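Local coordinates for protein RNA silencing suppressor p19 (Tomato bushy stunt virus, PDB 4J39) that probably suppresses RNA silencing as a homodimer that binds small interfering RNA duplexes and selects them by length, like a molecular caliper, at residues 85-89 against 101-107; 5-9 against 39-43. All coordinates share one frame; numbering follows the deposited sequence.

From the N terminus the chain first runs through residues 5-9, part of the loop that precedes helix 17-26, and contact 2 closes when strand 36-43 packs against that loop. Contact 1 opens only much later, at residues 85-89, and closes at 101-107 as the hairpin of strands 87-94 and 97-104 turns back on itself; the two contacts follow in series and neither nests in the other. Strands 36-43 and 87-94 are neighbours in the antiparallel sheet, and Thr89 O lies 2.8 Å from Gly42 N, a probable hydrogen bond. Contact 2 packs the N-terminal loop on the sheet, while contact 1 leads to the bound RNA and the second subunit.

Contact 1 of 2, residues 85-89 against 101-107; sequences QIGCT and VSGGSRT. With nucleotides of chain B.
Gln85 reaches across to the turn after strand 97-104 and to the RNA at once. With CG anti to the backbone N (chi1 -172°) and the chain extended beyond it, the amide lies beside the backbone of Gly104 and Arg106. Its OE1 takes the Arg106 N-H at 2.9 Å through an in-plane lone pair, and its NE2 gives a fairly straight bond (161°) to OP1 of C14 of chain B, also 2.9 Å long. Those two bonds fix the rotation of the amide. The Gln85 carbonyl oxygen takes a weak hydrogen bond from O2' of G13 of chain B.

Just outside the strands Ile86 and Ser105 exchange two bonds: Ile86 N donates to Ser105 OG (3.1 Å), and Ser105 N to Ile86 O (2.8 Å). Ser105 OG sits between its own backbone N and carbonyl carbon, which turns it back toward Ile86 N.

From Gly87 onward this is the open end of a beta hairpin in the p19 core, on the sheet on which the RNA duplex lies. Gly87 CA lies 3.4 Å from O4' of G13 of chain B, so the sugar rests on bare backbone. Cys88 and Gly103 form the hydrogen-bonded antiparallel pair, Cys88 N to Gly103 O at 2.8 Å and Gly103 N back to Cys88 O at 3.0 Å. SG packs on Ser105 CA, and the side chain also touches Leu111 of helix 108-124. Thr89 and Ser102 form a non-hydrogen-bonded antiparallel pair, Thr89 OG1 3.6 Å from Ser102 CB. On its other edge strand 97-104 pairs, through Val101 and Ser102, with an antiparallel strand of the second subunit, so the sheet runs on across the interface.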
loop_
_atom_site.group_PDB
_atom_site.type_symbol
_atom_site.label_atom_id
_atom_site.label_comp_id
_atom_site.label_asym_id
_atom_site.label_seq_id
_atom_site.Cartn_x
_atom_site.Cartn_y
_atom_site.Cartn_z
ATOM N N GLN A 85 -6.598 -20.776 -4.734
ATOM C CA GLN A 85 -5.990 -19.436 -4.696
ATOM C C GLN A 85 -4.831 -19.423 -3.729
ATOM O O GLN A 85 -4.845 -20.121 -2.696
ATOM C CB GLN A 85 -7.093 -18.443 -4.321
ATOM C CG GLN A 85 -6.706 -17.063 -4.415
ATOM C CD GLN A 85 -7.840 -16.116 -4.393
ATOM O OE1 GLN A 85 -7.862 -15.228 -5.220
ATOM N NE2 GLN A 85 -8.730 -16.205 -3.395
ATOM N N ILE A 86 -3.756 -18.705 -4.080
ATOM C CA ILE A 86 -2.667 -18.442 -3.135
ATOM C C ILE A 86 -2.573 -16.918 -2.874
ATOM O O ILE A 86 -3.102 -16.138 -3.661
ATOM C CB ILE A 86 -1.317 -18.897 -3.750
ATOM C CG1 ILE A 86 -0.967 -18.187 -5.081
ATOM C CG2 ILE A 86 -1.357 -20.442 -3.946
ATOM C CD1 ILE A 86 0.370 -18.666 -5.729
ATOM N N GLY A 87 -1.838 -16.554 -1.833
ATOM C CA GLY A 87 -1.680 -15.146 -1.482
ATOM C C GLY A 87 -0.577 -14.523 -2.298
ATOM O O GLY A 87 0.527 -15.050 -2.422
ATOM N N CYS A 88 -0.819 -13.319 -2.770
ATOM C CA CYS A 88 0.182 -12.588 -3.544
ATOM C C CYS A 88 0.379 -11.187 -3.008
ATOM O O CYS A 88 -0.602 -10.621 -2.534
ATOM C CB CYS A 88 -0.256 -12.354 -4.972
ATOM S SG CYS A 88 -0.556 -13.917 -5.935
ATOM N N THR A 89 1.627 -10.751 -2.942
ATOM C CA THR A 89 1.975 -9.503 -2.278
ATOM C C THR A 89 3.090 -8.749 -2.936
ATOM O O THR A 89 4.172 -9.304 -3.261
ATOM C CB THR A 89 2.386 -9.713 -0.774
ATOM O OG1 THR A 89 1.358 -10.338 -0.056
ATOM C CG2 THR A 89 2.562 -8.441 -0.064
ATOM N N VAL A 101 0.769 -4.180 -1.233
ATOM C CA VAL A 101 -0.423 -4.398 -1.916
ATOM C C VAL A 101 -0.613 -5.913 -1.979
ATOM O O VAL A 101 0.274 -6.616 -2.468
ATOM C CB VAL A 101 -0.399 -3.834 -3.439
ATOM C CG1 VAL A 101 -1.698 -4.157 -4.267
ATOM C CG2 VAL A 101 -0.004 -2.353 -3.561
ATOM N N SER A 102 -1.733 -6.410 -1.467
ATOM C CA SER A 102 -1.867 -7.894 -1.237
ATOM C C SER A 102 -3.256 -8.390 -1.615
ATOM O O SER A 102 -4.299 -7.662 -1.462
ATOM C CB SER A 102 -1.552 -8.247 0.247
ATOM O OG SER A 102 -2.177 -7.410 1.160
ATOM N N GLY A 103 -3.365 -9.661 -2.032
ATOM C CA GLY A 103 -4.626 -10.300 -2.118
ATOM C C GLY A 103 -4.456 -11.654 -2.808
ATOM O O GLY A 103 -3.355 -12.087 -2.967
ATOM N N GLY A 104 -5.542 -12.318 -3.171
ATOM C CA GLY A 104 -5.439 -13.674 -3.737
ATOM C C GLY A 104 -5.024 -13.669 -5.194
ATOM O O GLY A 104 -5.206 -12.666 -5.895
ATOM N N SER A 105 -4.502 -14.793 -5.690
ATOM C CA SER A 105 -4.080 -14.875 -7.135
ATOM C C SER A 105 -5.157 -14.563 -8.116
ATOM O O SER A 105 -4.889 -14.195 -9.327
ATOM C CB SER A 105 -3.486 -16.276 -7.449
ATOM O OG SER A 105 -4.132 -17.341 -6.794
ATOM N N ARG A 106 -6.401 -14.774 -7.719
ATOM C CA ARG A 106 -7.489 -14.509 -8.653
ATOM C C ARG A 106 -7.530 -13.004 -8.964
ATOM O O ARG A 106 -8.098 -12.612 -9.968
ATOM C CB ARG A 106 -8.837 -14.929 -8.020
ATOM C CG ARG A 106 -9.693 -15.858 -8.828
ATOM C CD ARG A 106 -9.713 -17.307 -8.287
ATOM N NE ARG A 106 -10.456 -17.433 -7.034
ATOM C CZ ARG A 106 -10.713 -18.571 -6.378
ATOM N NH1 ARG A 106 -10.311 -19.763 -6.847
ATOM N NH2 ARG A 106 -11.385 -18.487 -5.223
ATOM N N THR A 107 -6.948 -12.187 -8.107
ATOM C CA THR A 107 -6.990 -10.727 -8.287
ATOM C C THR A 107 -5.676 -10.133 -8.833
ATOM O O THR A 107 -5.439 -8.931 -8.787
ATOM C CB THR A 107 -7.401 -9.955 -6.970
ATOM O OG1 THR A 107 -6.225 -9.880 -6.079
ATOM C CG2 THR A 107 -8.617 -10.631 -6.370
ATOM P P G B 13 -7.125 -12.373 1.254
ATOM O OP1 G B 13 -7.944 -12.092 0.021
ATOM O OP2 G B 13 -7.735 -12.303 2.596
ATOM O "O5'" G B 13 -6.499 -13.837 1.069
ATOM C "C5'" G B 13 -5.884 -14.188 -0.149
ATOM C "C4'" G B 13 -5.253 -15.556 -0.049
ATOM O "O4'" G B 13 -4.161 -15.458 0.868
ATOM C "C3'" G B 13 -6.102 -16.697 0.553
ATOM O "O3'" G B 13 -6.963 -17.218 -0.467
ATOM C "C2'" G B 13 -5.032 -17.680 0.967
ATOM O "O2'" G B 13 -4.426 -18.334 -0.106
ATOM C "C1'" G B 13 -4.048 -16.695 1.572
ATOM N N9 G B 13 -4.229 -16.410 2.976
ATOM C C8 G B 13 -4.809 -15.335 3.565
ATOM N N7 G B 13 -4.779 -15.360 4.889
ATOM C C5 G B 13 -4.198 -16.592 5.164
ATOM C C6 G B 13 -3.933 -17.269 6.428
ATOM O O6 G B 13 -4.129 -16.868 7.572
ATOM N N1 G B 13 -3.331 -18.558 6.285
ATOM C C2 G B 13 -3.062 -19.159 5.087
ATOM N N2 G B 13 -2.523 -20.410 5.148
ATOM N N3 G B 13 -3.321 -18.566 3.890
ATOM C C4 G B 13 -3.861 -17.257 4.012
ATOM P P U B 12 -6.278 -8.114 4.942
ATOM O OP1 U B 12 -7.403 -7.475 4.186
ATOM O OP2 U B 12 -6.734 -8.678 6.171
ATOM O "O5'" U B 12 -5.497 -9.177 4.063
ATOM C "C5'" U B 12 -4.981 -8.804 2.753
ATOM C "C4'" U B 12 -4.214 -9.925 2.104
ATOM O "O4'" U B 12 -3.077 -10.206 2.959
ATOM C "C3'" U B 12 -4.913 -11.287 2.092
ATOM O "O3'" U B 12 -5.837 -11.456 1.059
ATOM C "C2'" U B 12 -3.724 -12.193 1.846
ATOM O "O2'" U B 12 -3.141 -12.078 0.559
ATOM C "C1'" U B 12 -2.790 -11.589 2.866
ATOM N N1 U B 12 -2.856 -12.073 4.268
ATOM C C2 U B 12 -2.199 -13.239 4.542
ATOM O O2 U B 12 -1.694 -13.923 3.681
ATOM N N3 U B 12 -2.223 -13.619 5.876
ATOM C C4 U B 12 -2.788 -13.013 6.974
ATOM O O4 U B 12 -2.621 -13.536 8.095
ATOM C C5 U B 12 -3.454 -11.767 6.628
ATOM C C6 U B 12 -3.461 -11.373 5.314
ATOM P P C B 14 -8.381 -17.924 -0.047
ATOM O OP1 C B 14 -9.091 -18.140 -1.323
ATOM O OP2 C B 14 -9.024 -17.151 0.964
ATOM O "O5'" C B 14 -7.999 -19.269 0.708
ATOM C "C5'" C B 14 -7.314 -20.241 0.004
ATOM C "C4'" C B 14 -6.859 -21.415 0.836
ATOM O "O4'" C B 14 -5.801 -21.013 1.729
ATOM C "C3'" C B 14 -7.924 -22.008 1.779
ATOM O "O3'" C B 14 -8.814 -22.912 1.128
ATOM C "C2'" C B 14 -7.057 -22.726 2.793
ATOM O "O2'" C B 14 -6.491 -23.884 2.230
ATOM C "C1'" C B 14 -5.997 -21.644 3.004
ATOM N N1 C B 14 -6.313 -20.654 4.063
ATOM C C2 C B 14 -6.093 -21.057 5.394
ATOM O O2 C B 14 -5.635 -22.186 5.646
ATOM N N3 C B 14 -6.351 -20.169 6.382
ATOM C C4 C B 14 -6.843 -18.970 6.084
ATOM N N4 C B 14 -7.056 -18.158 7.115
ATOM C C5 C B 14 -7.121 -18.543 4.752
ATOM C C6 C B 14 -6.830 -19.424 3.798
#

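Contact 2 of 2, residues 5-9 against 39-43; sequences TSPFK and ESWGF. With SO4 (sulfate ion), chain C.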
loop_
_atom_site.group_PDB
_atom_site.type_symbol
_atom_site.label_atom_id
_atom_site.label_comp_id
_atom_site.label_asym_id
_atom_site.label_seq_id
_atom_site.Cartn_x
_atom_site.Cartn_y
_atom_site.Cartn_z
ATOM N N THR A 5 11.998 -18.705 -12.053
ATOM C CA THR A 5 11.842 -17.540 -12.971
ATOM C C THR A 5 11.333 -16.321 -12.129
ATOM O O THR A 5 10.327 -16.360 -11.420
ATOM C CB THR A 5 10.885 -17.795 -14.159
ATOM O OG1 THR A 5 11.537 -18.550 -15.209
ATOM C CG2 THR A 5 10.438 -16.472 -14.803
ATOM N N SER A 6 12.100 -15.264 -12.188
ATOM C CA SER A 6 11.788 -14.095 -11.377
ATOM C C SER A 6 10.708 -13.245 -12.030
ATOM O O SER A 6 10.745 -13.106 -13.228
ATOM C CB SER A 6 13.042 -13.229 -11.386
ATOM O OG SER A 6 12.904 -12.143 -10.487
ATOM N N PRO A 7 9.902 -12.497 -11.246
ATOM C CA PRO A 7 9.051 -11.437 -11.846
ATOM C C PRO A 7 9.804 -10.207 -12.287
ATOM O O PRO A 7 9.215 -9.331 -13.007
ATOM C CB PRO A 7 8.059 -11.138 -10.716
ATOM C CG PRO A 7 8.829 -11.350 -9.577
ATOM C CD PRO A 7 9.745 -12.478 -9.774
ATOM N N PHE A 8 11.072 -10.100 -11.898
ATOM C CA PHE A 8 11.893 -8.916 -12.159
ATOM C C PHE A 8 12.620 -8.994 -13.506
ATOM O O PHE A 8 13.078 -10.091 -13.944
ATOM C CB PHE A 8 12.824 -8.597 -11.010
ATOM C CG PHE A 8 12.117 -8.271 -9.758
ATOM C CD1 PHE A 8 12.121 -9.176 -8.697
ATOM C CD2 PHE A 8 11.453 -7.086 -9.547
ATOM C CE1 PHE A 8 11.487 -8.909 -7.554
ATOM C CE2 PHE A 8 10.744 -6.834 -8.469
ATOM C CZ PHE A 8 10.805 -7.728 -7.362
ATOM N N LYS A 9 12.739 -7.857 -14.178
ATOM C CA LYS A 9 13.406 -7.683 -15.468
ATOM C C LYS A 9 14.773 -6.975 -15.433
ATOM O O LYS A 9 15.499 -6.818 -16.410
ATOM C CB LYS A 9 12.455 -6.914 -16.386
ATOM C CG LYS A 9 11.044 -7.429 -16.481
ATOM C CD LYS A 9 10.219 -6.700 -17.504
ATOM C CE LYS A 9 10.688 -6.797 -18.992
ATOM N NZ LYS A 9 9.817 -5.898 -19.841
ATOM N N GLU A 39 12.058 -3.449 -3.184
ATOM C CA GLU A 39 10.763 -3.848 -3.518
ATOM C C GLU A 39 10.814 -5.388 -3.548
ATOM O O GLU A 39 11.938 -5.926 -3.634
ATOM C CB GLU A 39 10.268 -3.357 -4.951
ATOM C CG GLU A 39 11.167 -3.737 -6.160
ATOM C CD GLU A 39 10.738 -3.181 -7.536
ATOM O OE1 GLU A 39 11.594 -3.342 -8.400
ATOM O OE2 GLU A 39 9.607 -2.663 -7.599
ATOM N N SER A 40 9.676 -5.963 -3.428
ATOM C CA SER A 40 9.515 -7.432 -3.433
ATOM C C SER A 40 8.181 -7.916 -3.926
ATOM O O SER A 40 7.159 -7.240 -3.842
ATOM C CB SER A 40 9.818 -7.924 -2.005
ATOM O OG SER A 40 8.788 -7.550 -1.187
ATOM N N TRP A 41 8.158 -9.122 -4.522
ATOM C CA TRP A 41 6.995 -9.794 -4.931
ATOM C C TRP A 41 6.994 -11.217 -4.311
ATOM O O TRP A 41 8.034 -11.878 -4.358
ATOM C CB TRP A 41 6.917 -9.996 -6.377
ATOM C CG TRP A 41 6.275 -8.841 -7.252
ATOM C CD1 TRP A 41 6.920 -7.931 -7.998
ATOM C CD2 TRP A 41 4.902 -8.594 -7.376
ATOM N NE1 TRP A 41 6.019 -7.134 -8.597
ATOM C CE2 TRP A 41 4.759 -7.467 -8.210
ATOM C CE3 TRP A 41 3.774 -9.150 -6.823
ATOM C CZ2 TRP A 41 3.547 -6.987 -8.498
ATOM C CZ3 TRP A 41 2.541 -8.614 -7.083
ATOM C CH2 TRP A 41 2.460 -7.530 -7.965
ATOM N N GLY A 42 5.890 -11.515 -3.664
ATOM C CA GLY A 42 5.649 -12.795 -2.985
ATOM C C GLY A 42 4.457 -13.482 -3.595
ATOM O O GLY A 42 3.382 -12.886 -3.784
ATOM N N PHE A 43 4.627 -14.811 -3.869
ATOM C CA PHE A 43 3.601 -15.697 -4.379
ATOM C C PHE A 43 3.556 -16.975 -3.557
ATOM O O PHE A 43 4.524 -17.744 -3.578
ATOM C CB PHE A 43 3.764 -16.047 -5.849
ATOM C CG PHE A 43 4.192 -14.874 -6.733
ATOM C CD1 PHE A 43 5.446 -14.834 -7.286
ATOM C CD2 PHE A 43 3.304 -13.841 -6.977
ATOM C CE1 PHE A 43 5.890 -13.712 -8.051
ATOM C CE2 PHE A 43 3.703 -12.722 -7.771
ATOM C CZ PHE A 43 4.957 -12.679 -8.327
HETATM S S SO4 C . 15.656 -13.591 -8.514
HETATM O O1 SO4 C . 14.532 -12.574 -8.412
HETATM O O2 SO4 C . 15.034 -14.937 -8.689
HETATM O O3 SO4 C . 16.414 -13.559 -7.322
HETATM O O4 SO4 C . 16.406 -13.224 -9.640
#
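Pro7 and Phe8 lie over strand 36-43 of the p19 core sheet, where an ST turn shapes the N-terminal loop: Ser6 OG accepts the Phe8 N-H at 3.1 Å. That hydroxyl stands anti to the backbone N of Ser6 (chi1 -173°), and it also donates to O1 of a sulfate ion, probably from the crystallisation liquor, which Arg50 holds as well.

Phe8 starts off alongside the strand, but with CG anti to the carbonyl carbon (chi1 -62°) its ring swings in over the strand. CZ leads, 3.9 Å from Trp41 CD1, and comes in at the edge of the indole; the Phe8 ring and the five-membered ring of Trp41 are inclined at 53°. Ser40 CA meets the Phe8 ring at its edge, and the extended Glu39 side chain runs past it in the opposite direction, OE1 3.6 Å from Phe8 CE2. Though buried, the carboxylate is well satisfied: Ser67 bonds OE1, while Tyr90 OH bonds OE2 and Lys119 makes a salt bridge to it, which would favour the charged form.

Level with Trp41, the Pro7 ring slides past the indole and reaches on to Phe43, with Pro7 CG 4.0 Å from Trp41 CB and 4.1 Å from CE1 at the Phe43 ring edge.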